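Local coordinates for protein COG3291: FOG: PKD repeat (Clostridium thermocellum, PDB 1WMX) that probably binds cellulose chains, as the family 30 carbohydrate-binding module of a large modular bacterial enzyme, CelJ, that probably degrades cellulose, at residues V11-W22 against L67-L78. Sequence-based numbering, arbitrary orientation.
With SO4 (sulfate ion), chain C.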
loop_
_atom_site.group_PDB
_atom_site.type_symbol
_atom_site.label_atom_id
_atom_site.label_comp_id
_atom_site.label_asym_id
_atom_site.label_seq_id
_atom_site.Cartn_x
_atom_site.Cartn_y
_atom_site.Cartn_z
ATOM N N VAL B 11 15.667 5.397 17.345
ATOM C CA VAL B 11 15.320 6.142 16.143
ATOM C C VAL B 11 14.074 6.925 16.518
ATOM O O VAL B 11 12.988 6.359 16.652
ATOM C CB VAL B 11 15.031 5.204 14.952
ATOM C CG1 VAL B 11 14.582 6.017 13.742
ATOM C CG2 VAL B 11 16.289 4.415 14.604
ATOM N N GLN B 12 14.232 8.162 16.678
ATOM C CA GLN B 12 13.181 9.028 17.096
ATOM C C GLN B 12 12.348 9.489 15.887
ATOM O O GLN B 12 12.895 9.973 14.892
ATOM C CB GLN B 12 13.843 10.127 17.730
ATOM C CG GLN B 12 12.834 11.074 18.251
ATOM C CD GLN B 12 12.397 10.742 19.664
ATOM O OE1 GLN B 12 13.237 10.378 20.492
ATOM N NE2 GLN B 12 11.120 10.858 19.978
ATOM N N ILE B 13 11.022 9.298 15.934
ATOM C CA ILE B 13 10.166 9.659 14.820
ATOM C C ILE B 13 9.486 11.004 15.094
ATOM O O ILE B 13 9.351 11.839 14.198
ATOM C CB ILE B 13 9.122 8.549 14.551
ATOM C CG1 ILE B 13 9.852 7.261 14.161
ATOM C CG2 ILE B 13 8.182 8.969 13.423
ATOM C CD1 ILE B 13 8.947 6.056 13.998
ATOM N N PHE B 14 9.063 11.210 16.338
ATOM C CA PHE B 14 8.433 12.460 16.736
ATOM C C PHE B 14 8.831 12.790 18.155
ATOM O O PHE B 14 8.849 11.916 19.021
ATOM C CB PHE B 14 6.908 12.386 16.707
ATOM C CG PHE B 14 6.250 13.549 17.406
ATOM C CD1 PHE B 14 6.305 14.829 16.862
ATOM C CD2 PHE B 14 5.649 13.384 18.656
ATOM C CE1 PHE B 14 5.778 15.930 17.554
ATOM C CE2 PHE B 14 5.122 14.482 19.356
ATOM C CZ PHE B 14 5.189 15.753 18.802
ATOM N N LYS B 15 9.128 14.059 18.393
ATOM C CA LYS B 15 9.490 14.497 19.725
ATOM C C LYS B 15 8.759 15.786 20.099
ATOM O O LYS B 15 7.934 15.802 21.021
ATOM C CB LYS B 15 11.002 14.697 19.830
ATOM C CG LYS B 15 11.448 15.181 21.194
ATOM C CD LYS B 15 12.938 14.977 21.401
ATOM C CE LYS B 15 13.354 15.340 22.829
ATOM N NZ LYS B 15 14.787 15.008 23.089
ATOM N N ASP B 16 9.031 16.857 19.366
ATOM C CA ASP B 16 8.400 18.126 19.684
ATOM C C ASP B 16 8.074 19.017 18.489
ATOM O O ASP B 16 7.461 20.070 18.661
ATOM C CB ASP B 16 9.308 18.898 20.638
ATOM C CG ASP B 16 10.675 19.169 20.038
ATOM O OD1 ASP B 16 11.508 19.811 20.714
ATOM O OD2 ASP B 16 10.924 18.738 18.886
ATOM N N SER B 17 8.458 18.604 17.283
ATOM C CA SER B 17 8.221 19.440 16.120
ATOM C C SER B 17 7.629 18.741 14.896
ATOM O O SER B 17 7.671 17.513 14.791
ATOM C CB SER B 17 9.530 20.140 15.747
ATOM O OG SER B 17 10.577 19.197 15.667
ATOM N N PRO B 18 7.075 19.532 13.948
ATOM C CA PRO B 18 6.467 19.011 12.723
ATOM C C PRO B 18 7.342 17.976 12.056
ATOM O O PRO B 18 8.544 18.175 11.902
ATOM C CB PRO B 18 6.266 20.271 11.882
ATOM C CG PRO B 18 5.903 21.270 12.924
ATOM C CD PRO B 18 6.979 21.007 13.966
ATOM N N VAL B 19 6.737 16.857 11.676
ATOM C CA VAL B 19 7.490 15.784 11.051
ATOM C C VAL B 19 7.318 15.779 9.537
ATOM O O VAL B 19 6.208 15.897 9.038
ATOM C CB VAL B 19 7.063 14.407 11.608
ATOM C CG1 VAL B 19 7.956 13.307 11.011
ATOM C CG2 VAL B 19 7.170 14.418 13.130
ATOM N N VAL B 20 8.432 15.650 8.821
ATOM C CA VAL B 20 8.427 15.607 7.365
ATOM C C VAL B 20 7.742 14.320 6.890
ATOM O O VAL B 20 8.043 13.234 7.374
ATOM C CB VAL B 20 9.879 15.677 6.809
ATOM C CG1 VAL B 20 9.914 15.274 5.332
ATOM C CG2 VAL B 20 10.421 17.099 6.966
ATOM N N GLY B 21 6.815 14.456 5.947
ATOM C CA GLY B 21 6.095 13.305 5.421
ATOM C C GLY B 21 4.876 13.768 4.643
ATOM O O GLY B 21 4.860 14.882 4.119
ATOM N N TRP B 22 3.851 12.924 4.562
ATOM C CA TRP B 22 2.635 13.285 3.845
ATOM C C TRP B 22 1.444 12.598 4.487
ATOM O O TRP B 22 1.467 11.396 4.702
ATOM C CB TRP B 22 2.720 12.857 2.372
ATOM C CG TRP B 22 1.630 13.440 1.492
ATOM C CD1 TRP B 22 1.698 14.587 0.737
ATOM C CD2 TRP B 22 0.304 12.921 1.310
ATOM N NE1 TRP B 22 0.491 14.810 0.102
ATOM C CE2 TRP B 22 -0.378 13.800 0.436
ATOM C CE3 TRP B 22 -0.379 11.792 1.805
ATOM C CZ2 TRP B 22 -1.711 13.587 0.043
ATOM C CZ3 TRP B 22 -1.712 11.580 1.414
ATOM C CH2 TRP B 22 -2.357 12.474 0.543
ATOM N N LEU B 67 1.842 9.457 6.633
ATOM C CA LEU B 67 3.188 8.908 6.495
ATOM C C LEU B 67 4.183 9.798 7.236
ATOM O O LEU B 67 4.278 10.992 6.973
ATOM C CB LEU B 67 3.587 8.803 5.013
ATOM C CG LEU B 67 2.723 7.896 4.119
ATOM C CD1 LEU B 67 3.033 8.157 2.659
ATOM C CD2 LEU B 67 2.966 6.441 4.460
ATOM N N LEU B 68 4.909 9.208 8.179
ATOM C CA LEU B 68 5.912 9.940 8.948
ATOM C C LEU B 68 7.286 9.356 8.612
ATOM O O LEU B 68 7.613 8.240 9.007
ATOM C CB LEU B 68 5.621 9.809 10.443
ATOM C CG LEU B 68 4.235 10.270 10.912
ATOM C CD1 LEU B 68 4.057 9.928 12.377
ATOM C CD2 LEU B 68 4.066 11.771 10.675
ATOM N N THR B 69 8.091 10.117 7.880
ATOM C CA THR B 69 9.401 9.646 7.468
ATOM C C THR B 69 10.400 9.504 8.617
ATOM O O THR B 69 10.325 10.215 9.625
ATOM C CB THR B 69 10.020 10.582 6.409
ATOM O OG1 THR B 69 10.218 11.873 6.984
ATOM C CG2 THR B 69 9.100 10.730 5.197
ATOM N N LEU B 70 11.341 8.575 8.446
ATOM C CA LEU B 70 12.383 8.325 9.433
ATOM C C LEU B 70 13.632 9.085 9.017
ATOM O O LEU B 70 14.421 9.495 9.854
ATOM C CB LEU B 70 12.704 6.828 9.508
ATOM C CG LEU B 70 11.754 5.905 10.277
ATOM C CD1 LEU B 70 10.322 6.112 9.845
ATOM C CD2 LEU B 70 12.184 4.465 10.043
ATOM N N ARG B 71 13.797 9.257 7.709
ATOM C CA ARG B 71 14.950 9.953 7.146
ATOM C C ARG B 71 14.589 10.850 5.964
ATOM O O ARG B 71 15.256 10.819 4.928
ATOM C CB ARG B 71 16.010 8.937 6.710
ATOM C CG ARG B 71 16.753 8.260 7.862
ATOM C CD ARG B 71 17.701 9.236 8.539
ATOM N NE ARG B 71 18.523 8.614 9.574
ATOM C CZ ARG B 71 18.134 8.407 10.828
ATOM N NH1 ARG B 71 16.925 8.773 11.226
ATOM N NH2 ARG B 71 18.966 7.839 11.691
ATOM N N GLY B 72 13.526 11.634 6.126
ATOM C CA GLY B 72 13.094 12.550 5.085
ATOM C C GLY B 72 12.876 11.909 3.731
ATOM O O GLY B 72 13.211 12.515 2.709
ATOM N N TRP B 73 12.327 10.690 3.741
ATOM C CA TRP B 73 12.031 9.892 2.545
ATOM C C TRP B 73 13.133 8.918 2.080
ATOM O O TRP B 73 12.898 8.063 1.227
ATOM C CB TRP B 73 11.572 10.790 1.387
ATOM C CG TRP B 73 10.250 11.468 1.667
ATOM C CD1 TRP B 73 10.034 12.810 1.875
ATOM C CD2 TRP B 73 8.970 10.835 1.804
ATOM N NE1 TRP B 73 8.703 13.044 2.130
ATOM C CE2 TRP B 73 8.027 11.849 2.094
ATOM C CE3 TRP B 73 8.528 9.507 1.714
ATOM C CZ2 TRP B 73 6.667 11.577 2.294
ATOM C CZ3 TRP B 73 7.174 9.237 1.914
ATOM C CH2 TRP B 73 6.262 10.267 2.201
ATOM N N ASN B 74 14.336 9.047 2.627
ATOM C CA ASN B 74 15.402 8.108 2.278
ATOM C C ASN B 74 15.105 6.850 3.073
ATOM O O ASN B 74 14.336 6.888 4.033
ATOM C CB ASN B 74 16.769 8.628 2.707
ATOM C CG ASN B 74 17.283 9.712 1.802
ATOM O OD1 ASN B 74 17.795 10.726 2.271
ATOM N ND2 ASN B 74 17.157 9.509 0.499
ATOM N N THR B 75 15.705 5.736 2.676
ATOM C CA THR B 75 15.484 4.492 3.400
ATOM C C THR B 75 16.365 4.460 4.655
ATOM O O THR B 75 17.385 5.150 4.741
ATOM C CB THR B 75 15.816 3.269 2.529
ATOM O OG1 THR B 75 17.190 3.326 2.143
ATOM C CG2 THR B 75 14.945 3.250 1.276
ATOM N N HIS B 76 15.956 3.667 5.634
ATOM C CA HIS B 76 16.728 3.536 6.863
ATOM C C HIS B 76 16.827 2.070 7.236
ATOM O O HIS B 76 15.833 1.348 7.241
ATOM C CB HIS B 76 16.096 4.314 8.016
ATOM C CG HIS B 76 16.979 4.412 9.218
ATOM N ND1 HIS B 76 18.255 4.938 9.158
ATOM C CD2 HIS B 76 16.792 4.035 10.504
ATOM C CE1 HIS B 76 18.809 4.879 10.358
ATOM N NE2 HIS B 76 17.944 4.337 11.189
ATOM N N ASP B 77 18.044 1.650 7.542
ATOM C CA ASP B 77 18.350 0.271 7.910
ATOM C C ASP B 77 17.863 -0.057 9.324
ATOM O O ASP B 77 18.467 0.376 10.303
ATOM C CB ASP B 77 19.870 0.036 7.848
ATOM C CG ASP B 77 20.240 -1.426 7.597
ATOM O OD1 ASP B 77 19.463 -2.366 8.002
ATOM O OD2 ASP B 77 21.333 -1.715 6.981
ATOM N N LEU B 78 16.796 -0.838 9.428
ATOM C CA LEU B 78 16.234 -1.210 10.738
ATOM C C LEU B 78 16.302 -2.735 10.983
ATOM O O LEU B 78 15.775 -3.244 11.974
ATOM C CB LEU B 78 14.737 -0.857 10.828
ATOM C CG LEU B 78 14.399 0.627 10.975
ATOM C CD1 LEU B 78 12.882 0.847 11.075
ATOM C CD2 LEU B 78 15.008 1.274 12.224
HETATM S S SO4 C . 17.140 9.943 14.831
HETATM O O1 SO4 C . 15.932 9.848 13.989
HETATM O O2 SO4 C . 16.790 9.616 16.227
HETATM O O3 SO4 C . 17.689 11.309 14.771
HETATM O O4 SO4 C . 18.149 8.987 14.337
HETATM O O HOH W 1 11.078 11.314 11.920
#
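The Trp-73 ring lies obliquely against Gly-21 (CZ2 to CA 3.6 Å) and Val-20 CG1; Thr-69 CG2 sits over the centre of one face, and Leu-67 CD1 meets the edge in plane. The Arg-71 guanidinium and His-76 ring meet face to face but displaced: Arg-71 CZ lies 3.5 Å above the imidazole plane near its rim, and His-76 ND1 covers a guanidinium face. Val-11 CG2 touches the imidazole edge, 3.8 Å from NE2. Arg-71 NH1, above the carbonyl plane of Leu-70, donates to Leu-70 O (2.9 Å), which lies close to the guanidinium plane. NH1 and NH2 hold a sulfate, probably from the crystallisation liquor, whose O2 takes a straight bond (171°) from Gln-12 N.

Val-20 O is gripped twice: Thr-69 N approaches nearly in line with the C=O, and Thr-69 OG1, put between backbone N and carbonyl carbon by a chi1 of 63°, reaches the same oxygen from above the carbonyl plane at 2.6 Å. Trp-22 and Leu-67 form an antiparallel hydrogen-bonded pair, and a water bridges Ile-13 O to Thr-69 O. Ile-13 and Leu-68 cross at about a right angle (CG2 to CB 4.0 Å).

Within the chain, strand 21-25 edges a five-stranded antiparallel sheet beside 64-69, which pairs onward with 155-161; Val-11 and Ile-13 bond to strand 168-178, so 11-22 joins the two sheets of the module's beta-sandwich. Tyr-113 of the second subunit stacks on the Trp-22 ring.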